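PDB 4H17: hydrolase, isochorismatase family from Pseudomonas putida KT2440, which probably acts as an isochorismatase-type hydrolase, a dimeric enzyme with a Rossmann-like alpha/beta fold whose natural substrate is not established. Local coordinates for residues P5-F9 with M183-A188; D15-A19 with Y149-L153; A31-L36 with P84-P90. All coordinates share one frame; numbering follows the deposited sequence.

Interaction 1: residues P5-F9 with M183-A188; sequences PTTMF and MADNFA
Phe9 and Asp185 meet first through their backbones: Phe9 N gives its hydrogen to Asp185 O at 3.2 Å, almost straight off the end of the carbonyl (C=O...N 163°). From there the Phe9 side chain reaches back along the 183-188 segment. Its CG lies beside the backbone N (chi1 -78°), which carries the ring over the backbone of 184-188. CB begins the approach, 4.2 Å from Asp185 O, and CG lies 4.0 Å from the same Asp185 O. CD2 comes within 3.3 Å of Ala184 O, which lies at the ring edge, and CE2 stands 3.4 Å from Phe187 N. At the tip, CZ touches Asn186 C, while Asn186 CA sits over one face, 4.0 Å from the Phe9 ring centroid, in a CH-pi contact. A flat phenyl suits this place because it can lie against peptide groups without needing a polar partner.

The arrangement joins the first turn of helix 8-12 to the C-terminal part of helix 172-186, one of the helices packed round the parallel sheet of the Rossmann-like fold. Thr7 is the N-cap of the short helix, its compact hydroxyl turned back to Arg10 N. Met8 N, a first-turn amide with no acceptor earlier in its helix, is taken by Asp185 OD1 at 2.9 Å, approached from above the carboxylate plane. That same oxygen forms a salt bridge with Arg161 of the second subunit, whose His134 holds Asp185 OD2, so the carboxylate is gripped from both chains. Met8, a selenomethionine, lies alongside Asn186 and points the same way; its CG is 3.3 Å from Asn186 OD1, while Asn186 ND2 is bonded to Ser135 OG of the second subunit.

Interaction 2: residues D15-A19 with Y149-L153; sequences DYPPA and YRCTL
The Tyr16 ring lies across the Arg150 side chain, where a loop in extended, polyproline II-like conformation (residues 17-19) passes strand 150-159 of the Rossmann-like parallel sheet. Arg150 CG stands almost exactly over the ring centre, 3.8 Å from the centroid of Tyr16 and 7° off the ring normal, a CH-pi contact made by the aliphatic stem; CD follows at 3.7 Å from Tyr16 CG. These distances belong to one of two conformers of Arg150. Its guanidinium serves another purpose: NE pairs with Asp125 in a salt bridge, so a long residue with an apolar stem and a charged end suits the place. Tyr16 CG occupies the position between the backbone N and the carbonyl carbon (chi1 45°), and this aims the ring at the strand.

Packing is also close at Ala19, whose N donates to Thr152 OG1 over 2.9 Å; the small methyl CB lies 3.4 Å from Thr152 OG1 and packs against Ile127 and Asp125 of strand 125-131. The outer side is looser. Pro17 makes no contact with the strand, and Pro18, largely exposed, reaches it through CA, 3.7 Å from Thr152 OG1. At the far end of the tyrosine, Tyr16 OH accepts from Cys151 N at 3.0 Å, and a water 2.8 Å from Tyr16 OH donates to Tyr149 O.

Interaction 3: residues A31-L36 with P84-P90; sequences AQKEYL and PAGQFIP. With SO4 (sulfate ion), chain C.
Lys33 lies extended across the carbonyls of Pro84 and Phe88 and crosses Gln87. Its CB rests 3.3 Å from Pro84 O, CE passes Phe88 O and the Pro90 ring, and NZ ends on Gln87 OE1 at 2.7 Å, meeting that carbonyl nearly head-on. A long aliphatic chain ending in a donor suits both jobs; an alanine here would remove both, and is likely to leave Gln87 OE1 without this donor and open a gap beside Pro84 and Pro90.

The backbones form a single antiparallel bridge, with Gln32 and Phe88 as its non-hydrogen-bonded pair: Ile89 N donates to Ala31 O and Lys33 N to Gln87 O. Ile89, the main bump on the other segment, presses CG1 onto Gln32 O at 3.4 Å, its CG1-CD1 arm fitting between Ala31 CB and Leu36 CD1. The small Ala85 packs against Glu34, its CB 3.2 Å from Glu34 OE1, which is bonded to Phe79 N while OE2 pairs with Arg78; Ala85 O accepts from Glu34 N. Gln32 NE2 reaches over Gly86 O at 3.0 Å, from above its carbonyl plane.

Tyr35 takes no part in this pairing; its OH donates to a sulfate, also held by His71 and Ser135, probably from the crystallisation liquor, though such ions often mark pockets. Behind the contact, Ile89 packs on Met45 and Val49 of helix 45-61, and Gln32 and Phe88 lie against Arg70 of strand 66-71.

From the N terminus, the chain enters interaction 1 at once, and its partner comes only near the end, so this contact closes a loop over almost the whole fold. Interaction 2 follows with the 15-19 loop and closes a shorter loop at 149-153, nested within the first. Interaction 3, joining 31-36 to 84-90, is nested inside both, and none cross. The first two adjoin, with centres 11 Å apart, and the Phe9 and Tyr16 rings meet between them; together they fasten the N-terminal arm to helix 172-186 and strand 150-159. Interaction 3 stands on the opposite side of the chain's centre, tying together loops that follow strands 24-29 and 66-71.

Interaction 1: residues P5-F9 with M183-A188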
loop_
_atom_site.group_PDB
_atom_site.type_symbol
_atom_site.label_atom_id
_atom_site.label_comp_id
_atom_site.label_asym_id
_atom_site.label_seq_id
_atom_site.Cartn_x
_atom_site.Cartn_y
_atom_site.Cartn_z
ATOM N N PRO A 5 11.617 -16.988 -3.768
ATOM C CA PRO A 5 10.514 -16.686 -2.876
ATOM C C PRO A 5 9.189 -17.227 -3.385
ATOM O O PRO A 5 8.959 -17.306 -4.616
ATOM C CB PRO A 5 10.506 -15.161 -2.869
ATOM C CG PRO A 5 11.919 -14.773 -3.129
ATOM C CD PRO A 5 12.356 -15.774 -4.161
ATOM N N THR A 6 8.302 -17.516 -2.441
ATOM C CA THR A 6 6.939 -17.964 -2.708
ATOM C C THR A 6 6.045 -16.803 -2.410
ATOM O O THR A 6 6.289 -16.099 -1.441
ATOM C CB THR A 6 6.534 -19.159 -1.828
ATOM O OG1 THR A 6 7.481 -20.230 -2.005
ATOM C CG2 THR A 6 5.210 -19.671 -2.212
ATOM N N THR A 7 4.984 -16.605 -3.186
ATOM C CA THR A 7 4.099 -15.474 -2.926
ATOM C C THR A 7 3.255 -15.871 -1.734
ATOM O O THR A 7 3.042 -17.066 -1.511
ATOM C CB THR A 7 3.161 -15.153 -4.107
ATOM O OG1 THR A 7 2.386 -16.323 -4.422
ATOM C CG2 THR A 7 3.931 -14.709 -5.352
HETATM N N MSE A 8 2.804 -14.892 -0.973
HETATM C CA MSE A 8 1.815 -15.140 0.092
HETATM C C MSE A 8 0.617 -15.857 -0.499
HETATM O O MSE A 8 0.054 -16.749 0.107
HETATM C CB MSE A 8 1.436 -13.832 0.779
HETATM C CG MSE A 8 0.620 -14.065 2.045
HETATM SE SE MSE A 8 1.674 -15.095 3.391
HETATM C CE MSE A 8 3.292 -14.193 2.808
ATOM N N PHE A 9 0.183 -15.470 -1.693
ATOM C CA PHE A 9 -0.903 -16.169 -2.365
ATOM C C PHE A 9 -0.667 -17.685 -2.454
ATOM O O PHE A 9 -1.523 -18.473 -2.064
ATOM C CB PHE A 9 -1.093 -15.626 -3.781
ATOM C CG PHE A 9 -1.826 -14.291 -3.875
ATOM C CD1 PHE A 9 -3.136 -14.134 -3.445
ATOM C CD2 PHE A 9 -1.223 -13.203 -4.484
ATOM C CE1 PHE A 9 -3.784 -12.920 -3.552
ATOM C CE2 PHE A 9 -1.879 -11.995 -4.650
ATOM C CZ PHE A 9 -3.186 -11.847 -4.168
HETATM N N MSE A 183 2.655 -6.050 -4.990
HETATM C CA MSE A 183 1.298 -6.373 -5.437
HETATM C C MSE A 183 1.131 -7.851 -5.735
HETATM O O MSE A 183 0.192 -8.463 -5.263
HETATM C CB MSE A 183 0.973 -5.530 -6.687
HETATM C CG MSE A 183 0.896 -4.029 -6.350
HETATM SE SE MSE A 183 -0.733 -3.589 -5.423
HETATM C CE MSE A 183 0.006 -3.298 -3.672
ATOM N N ALA A 184 2.055 -8.436 -6.508
ATOM C CA ALA A 184 1.974 -9.839 -6.893
ATOM C C ALA A 184 2.079 -10.770 -5.679
ATOM O O ALA A 184 1.588 -11.905 -5.712
ATOM C CB ALA A 184 3.062 -10.173 -7.898
ATOM N N ASP A 185 2.731 -10.327 -4.631
ATOM C CA ASP A 185 2.894 -11.172 -3.443
ATOM C C ASP A 185 1.551 -11.453 -2.759
ATOM O O ASP A 185 1.341 -12.564 -2.260
ATOM C CB ASP A 185 3.863 -10.490 -2.464
ATOM C CG ASP A 185 4.204 -11.347 -1.267
ATOM O OD1 ASP A 185 4.400 -12.558 -1.479
ATOM O OD2 ASP A 185 4.370 -10.744 -0.162
ATOM N N ASN A 186 0.685 -10.448 -2.662
ATOM C CA ASN A 186 -0.460 -10.535 -1.759
ATOM C C ASN A 186 -1.681 -9.625 -2.076
ATOM O O ASN A 186 -2.615 -9.551 -1.264
ATOM C CB ASN A 186 0.038 -10.191 -0.352
ATOM C CG ASN A 186 -0.794 -10.816 0.751
ATOM O OD1 ASN A 186 -1.364 -11.883 0.587
ATOM N ND2 ASN A 186 -0.823 -10.151 1.896
ATOM N N PHE A 187 -1.650 -8.903 -3.201
ATOM C CA PHE A 187 -2.717 -7.937 -3.453
ATOM C C PHE A 187 -3.347 -8.010 -4.839
ATOM O O PHE A 187 -4.499 -7.591 -4.996
ATOM C CB PHE A 187 -2.230 -6.552 -3.136
ATOM C CG PHE A 187 -1.803 -6.393 -1.703
ATOM C CD1 PHE A 187 -2.753 -6.223 -0.727
ATOM C CD2 PHE A 187 -0.474 -6.490 -1.348
ATOM C CE1 PHE A 187 -2.376 -6.116 0.599
ATOM C CE2 PHE A 187 -0.084 -6.369 -0.018
ATOM C CZ PHE A 187 -1.057 -6.185 0.944
ATOM N N ALA A 188 -2.653 -8.551 -5.834
ATOM C CA ALA A 188 -3.228 -8.623 -7.187
ATOM C C ALA A 188 -2.509 -9.624 -8.029
ATOM O O ALA A 188 -1.370 -9.960 -7.742
ATOM C CB ALA A 188 -3.123 -7.267 -7.875
#

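Interaction 2: residues D15-A19 with Y149-L153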
loop_
_atom_site.group_PDB
_atom_site.type_symbol
_atom_site.label_atom_id
_atom_site.label_comp_id
_atom_site.label_asym_id
_atom_site.label_seq_id
_atom_site.Cartn_x
_atom_site.Cartn_y
_atom_site.Cartn_z
ATOM N N ASP A 15 -4.079 -18.063 -4.177
ATOM C CA ASP A 15 -3.859 -17.591 -5.549
ATOM C C ASP A 15 -5.119 -17.796 -6.400
ATOM O O ASP A 15 -5.734 -18.854 -6.348
ATOM C CB ASP A 15 -2.598 -18.232 -6.182
ATOM C CG ASP A 15 -2.495 -19.738 -5.978
ATOM O OD1 ASP A 15 -2.590 -20.214 -4.824
ATOM O OD2 ASP A 15 -2.263 -20.454 -6.977
ATOM N N TYR A 16 -5.508 -16.762 -7.148
ATOM C CA TYR A 16 -6.628 -16.827 -8.076
ATOM C C TYR A 16 -6.071 -16.583 -9.480
ATOM O O TYR A 16 -4.990 -16.050 -9.619
ATOM C CB TYR A 16 -7.742 -15.804 -7.741
ATOM C CG TYR A 16 -7.308 -14.369 -7.398
ATOM C CD1 TYR A 16 -7.051 -13.418 -8.399
ATOM C CD2 TYR A 16 -7.229 -13.932 -6.069
ATOM C CE1 TYR A 16 -6.705 -12.115 -8.084
ATOM C CE2 TYR A 16 -6.881 -12.618 -5.762
ATOM C CZ TYR A 16 -6.617 -11.706 -6.769
ATOM O OH TYR A 16 -6.283 -10.374 -6.474
ATOM N N PRO A 17 -6.799 -17.010 -10.520
ATOM C CA PRO A 17 -6.371 -16.698 -11.879
ATOM C C PRO A 17 -6.466 -15.211 -12.247
ATOM O O PRO A 17 -7.278 -14.489 -11.677
ATOM C CB PRO A 17 -7.348 -17.476 -12.762
ATOM C CG PRO A 17 -8.088 -18.385 -11.859
ATOM C CD PRO A 17 -8.047 -17.785 -10.492
ATOM N N PRO A 18 -5.661 -14.772 -13.222
ATOM C CA PRO A 18 -5.865 -13.415 -13.708
ATOM C C PRO A 18 -7.231 -13.221 -14.323
ATOM O O PRO A 18 -7.863 -14.165 -14.815
ATOM C CB PRO A 18 -4.760 -13.210 -14.734
ATOM C CG PRO A 18 -4.242 -14.584 -15.047
ATOM C CD PRO A 18 -4.453 -15.378 -13.804
ATOM N N ALA A 19 -7.672 -11.968 -14.321
ATOM C CA ALA A 19 -9.012 -11.632 -14.806
ATOM C C ALA A 19 -9.084 -11.890 -16.287
ATOM O O ALA A 19 -8.091 -11.723 -17.004
ATOM C CB ALA A 19 -9.317 -10.163 -14.565
ATOM N N TYR A 149 -12.712 -8.182 -3.652
ATOM C CA TYR A 149 -12.429 -8.209 -5.055
ATOM C C TYR A 149 -11.135 -8.892 -5.426
ATOM O O TYR A 149 -10.188 -8.947 -4.637
ATOM C CB TYR A 149 -12.416 -6.786 -5.643
ATOM C CG TYR A 149 -13.783 -6.161 -5.496
ATOM C CD1 TYR A 149 -14.802 -6.448 -6.372
ATOM C CD2 TYR A 149 -14.042 -5.272 -4.462
ATOM C CE1 TYR A 149 -16.079 -5.909 -6.232
ATOM C CE2 TYR A 149 -15.299 -4.720 -4.312
ATOM C CZ TYR A 149 -16.316 -5.040 -5.173
ATOM O OH TYR A 149 -17.563 -4.469 -4.991
ATOM N N ARG A 150 -11.124 -9.449 -6.632
ATOM C CA ARG A 150 -9.954 -10.050 -7.217
ATOM C C ARG A 150 -9.406 -9.057 -8.217
ATOM O O ARG A 150 -10.063 -8.761 -9.213
ATOM C CB ARG A 150 -10.336 -11.312 -7.958
ATOM C CG ARG A 150 -10.697 -12.482 -7.070
ATOM C CD ARG A 150 -10.883 -13.741 -7.928
ATOM N NE ARG A 150 -12.031 -13.667 -8.835
ATOM C CZ ARG A 150 -13.286 -13.981 -8.503
ATOM N NH1 ARG A 150 -13.580 -14.415 -7.281
ATOM N NH2 ARG A 150 -14.254 -13.884 -9.408
ATOM N N CYS A 151 -8.202 -8.565 -7.974
ATOM C CA CYS A 151 -7.616 -7.499 -8.800
ATOM C C CYS A 151 -6.572 -8.084 -9.726
ATOM O O CYS A 151 -5.765 -8.906 -9.318
ATOM C CB CYS A 151 -6.972 -6.446 -7.918
ATOM S SG CYS A 151 -8.187 -5.412 -7.075
ATOM N N THR A 152 -6.579 -7.595 -10.967
ATOM C CA THR A 152 -5.516 -7.856 -11.920
ATOM C C THR A 152 -4.969 -6.485 -12.310
ATOM O O THR A 152 -5.699 -5.658 -12.887
ATOM C CB THR A 152 -6.006 -8.602 -13.161
ATOM O OG1 THR A 152 -6.470 -9.898 -12.756
ATOM C CG2 THR A 152 -4.891 -8.740 -14.155
ATOM N N LEU A 153 -3.715 -6.246 -11.951
ATOM C CA LEU A 153 -3.095 -4.940 -12.136
ATOM C C LEU A 153 -2.256 -4.978 -13.377
ATOM O O LEU A 153 -1.391 -5.845 -13.526
ATOM C CB LEU A 153 -2.230 -4.627 -10.912
ATOM C CG LEU A 153 -1.414 -3.349 -10.892
ATOM C CD1 LEU A 153 -2.199 -2.086 -11.123
ATOM C CD2 LEU A 153 -0.689 -3.282 -9.564
HETATM O O HOH W 1 -7.273 -9.239 -4.158
#

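Interaction 3: residues A31-L36 with P84-P90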
loop_
_atom_site.group_PDB
_atom_site.type_symbol
_atom_site.label_atom_id
_atom_site.label_comp_id
_atom_site.label_asym_id
_atom_site.label_seq_id
_atom_site.Cartn_x
_atom_site.Cartn_y
_atom_site.Cartn_z
ATOM N N ALA A 31 -5.929 9.117 -15.020
ATOM C CA ALA A 31 -5.270 9.320 -16.323
ATOM C C ALA A 31 -5.392 10.800 -16.716
ATOM O O ALA A 31 -6.133 11.199 -17.629
ATOM C CB ALA A 31 -5.845 8.365 -17.353
ATOM N N GLN A 32 -4.632 11.618 -15.990
ATOM C CA GLN A 32 -4.742 13.075 -16.053
ATOM C C GLN A 32 -3.451 13.770 -16.476
ATOM O O GLN A 32 -2.360 13.250 -16.308
ATOM C CB GLN A 32 -5.181 13.632 -14.725
ATOM C CG GLN A 32 -6.532 13.123 -14.283
ATOM C CD GLN A 32 -6.882 13.625 -12.926
ATOM O OE1 GLN A 32 -6.697 12.929 -11.901
ATOM N NE2 GLN A 32 -7.441 14.855 -12.886
ATOM N N LYS A 33 -3.610 14.989 -17.001
ATOM C CA LYS A 33 -2.485 15.713 -17.613
ATOM C C LYS A 33 -1.388 16.183 -16.604
ATOM O O LYS A 33 -0.221 16.402 -16.997
ATOM C CB LYS A 33 -2.986 16.894 -18.450
ATOM C CG LYS A 33 -3.838 16.556 -19.638
ATOM C CD LYS A 33 -4.132 17.797 -20.482
ATOM C CE LYS A 33 -4.860 17.469 -21.751
ATOM N NZ LYS A 33 -5.241 18.730 -22.431
ATOM N N GLU A 34 -1.735 16.281 -15.316
ATOM C CA GLU A 34 -0.788 16.568 -14.249
ATOM C C GLU A 34 0.472 15.723 -14.392
ATOM O O GLU A 34 1.573 16.224 -14.185
ATOM C CB GLU A 34 -1.442 16.294 -12.894
ATOM C CG GLU A 34 -0.532 16.539 -11.704
ATOM C CD GLU A 34 -0.213 17.999 -11.430
ATOM O OE1 GLU A 34 -1.147 18.828 -11.358
ATOM O OE2 GLU A 34 0.969 18.355 -11.271
ATOM N N TYR A 35 0.309 14.482 -14.844
ATOM C CA TYR A 35 1.400 13.533 -14.869
ATOM C C TYR A 35 2.292 13.633 -16.102
ATOM O O TYR A 35 3.207 12.781 -16.261
ATOM C CB TYR A 35 0.855 12.120 -14.738
ATOM C CG TYR A 35 0.137 11.813 -13.455
ATOM C CD1 TYR A 35 0.782 11.959 -12.219
ATOM C CD2 TYR A 35 -1.198 11.376 -13.456
ATOM C CE1 TYR A 35 0.121 11.645 -11.047
ATOM C CE2 TYR A 35 -1.851 11.082 -12.273
ATOM C CZ TYR A 35 -1.199 11.215 -11.089
ATOM O OH TYR A 35 -2.007 10.835 -10.019
ATOM N N LEU A 36 1.976 14.557 -17.028
ATOM C CA LEU A 36 2.739 14.633 -18.292
ATOM C C LEU A 36 3.857 15.691 -18.248
ATOM O O LEU A 36 4.696 15.774 -19.161
ATOM C CB LEU A 36 1.777 14.914 -19.441
ATOM C CG LEU A 36 0.642 13.942 -19.774
ATOM C CD1 LEU A 36 -0.251 14.375 -20.938
ATOM C CD2 LEU A 36 1.174 12.549 -20.020
ATOM N N PRO A 84 -5.393 22.888 -17.040
ATOM C CA PRO A 84 -4.968 21.739 -17.827
ATOM C C PRO A 84 -4.660 20.466 -17.021
ATOM O O PRO A 84 -5.001 19.345 -17.424
ATOM C CB PRO A 84 -3.673 22.237 -18.465
ATOM C CG PRO A 84 -3.902 23.705 -18.631
ATOM C CD PRO A 84 -4.598 24.098 -17.362
ATOM N N ALA A 85 -4.106 20.642 -15.853
ATOM C CA ALA A 85 -3.636 19.466 -15.090
ATOM C C ALA A 85 -4.763 18.509 -14.682
ATOM O O ALA A 85 -4.527 17.309 -14.537
ATOM C CB ALA A 85 -2.888 19.940 -13.840
ATOM N N GLY A 86 -5.973 19.029 -14.466
ATOM C CA GLY A 86 -7.091 18.181 -14.120
ATOM C C GLY A 86 -7.739 17.446 -15.291
ATOM O O GLY A 86 -8.575 16.571 -15.074
ATOM N N GLN A 87 -7.387 17.812 -16.526
ATOM C CA GLN A 87 -8.029 17.226 -17.707
ATOM C C GLN A 87 -7.579 15.783 -17.904
ATOM O O GLN A 87 -6.452 15.423 -17.528
ATOM C CB GLN A 87 -7.725 18.053 -18.980
ATOM C CG GLN A 87 -8.365 19.446 -18.934
ATOM C CD GLN A 87 -7.764 20.384 -19.956
ATOM O OE1 GLN A 87 -6.963 19.983 -20.779
ATOM N NE2 GLN A 87 -8.131 21.648 -19.882
ATOM N N PHE A 88 -8.416 14.981 -18.561
ATOM C CA PHE A 88 -7.965 13.700 -19.047
ATOM C C PHE A 88 -6.816 13.802 -20.027
ATOM O O PHE A 88 -6.778 14.702 -20.915
ATOM C CB PHE A 88 -9.119 12.918 -19.691
ATOM C CG PHE A 88 -10.134 12.450 -18.718
ATOM C CD1 PHE A 88 -9.840 11.352 -17.911
ATOM C CD2 PHE A 88 -11.368 13.079 -18.609
ATOM C CE1 PHE A 88 -10.764 10.903 -16.997
ATOM C CE2 PHE A 88 -12.310 12.620 -17.700
ATOM C CZ PHE A 88 -11.988 11.537 -16.908
ATOM N N ILE A 89 -5.896 12.850 -19.935
ATOM C CA ILE A 89 -4.858 12.676 -20.940
ATOM C C ILE A 89 -5.472 12.405 -22.329
ATOM O O ILE A 89 -6.372 11.621 -22.483
ATOM C CB ILE A 89 -3.955 11.481 -20.567
ATOM C CG1 ILE A 89 -3.159 11.826 -19.320
ATOM C CG2 ILE A 89 -3.040 11.039 -21.725
ATOM C CD1 ILE A 89 -2.450 10.638 -18.706
ATOM N N PRO A 90 -5.002 13.110 -23.355
ATOM C CA PRO A 90 -5.606 12.908 -24.672
ATOM C C PRO A 90 -5.679 11.445 -25.104
ATOM O O PRO A 90 -4.676 10.684 -24.974
ATOM C CB PRO A 90 -4.704 13.731 -25.593
ATOM C CG PRO A 90 -4.144 14.783 -24.678
ATOM C CD PRO A 90 -3.904 14.082 -23.385
HETATM S S SO4 C . -1.396 9.682 -6.815
HETATM O O1 SO4 C . -2.863 9.854 -6.877
HETATM O O2 SO4 C . -1.023 8.304 -7.014
HETATM O O3 SO4 C . -0.967 10.065 -5.448
HETATM O O4 SO4 C . -0.679 10.599 -7.719
#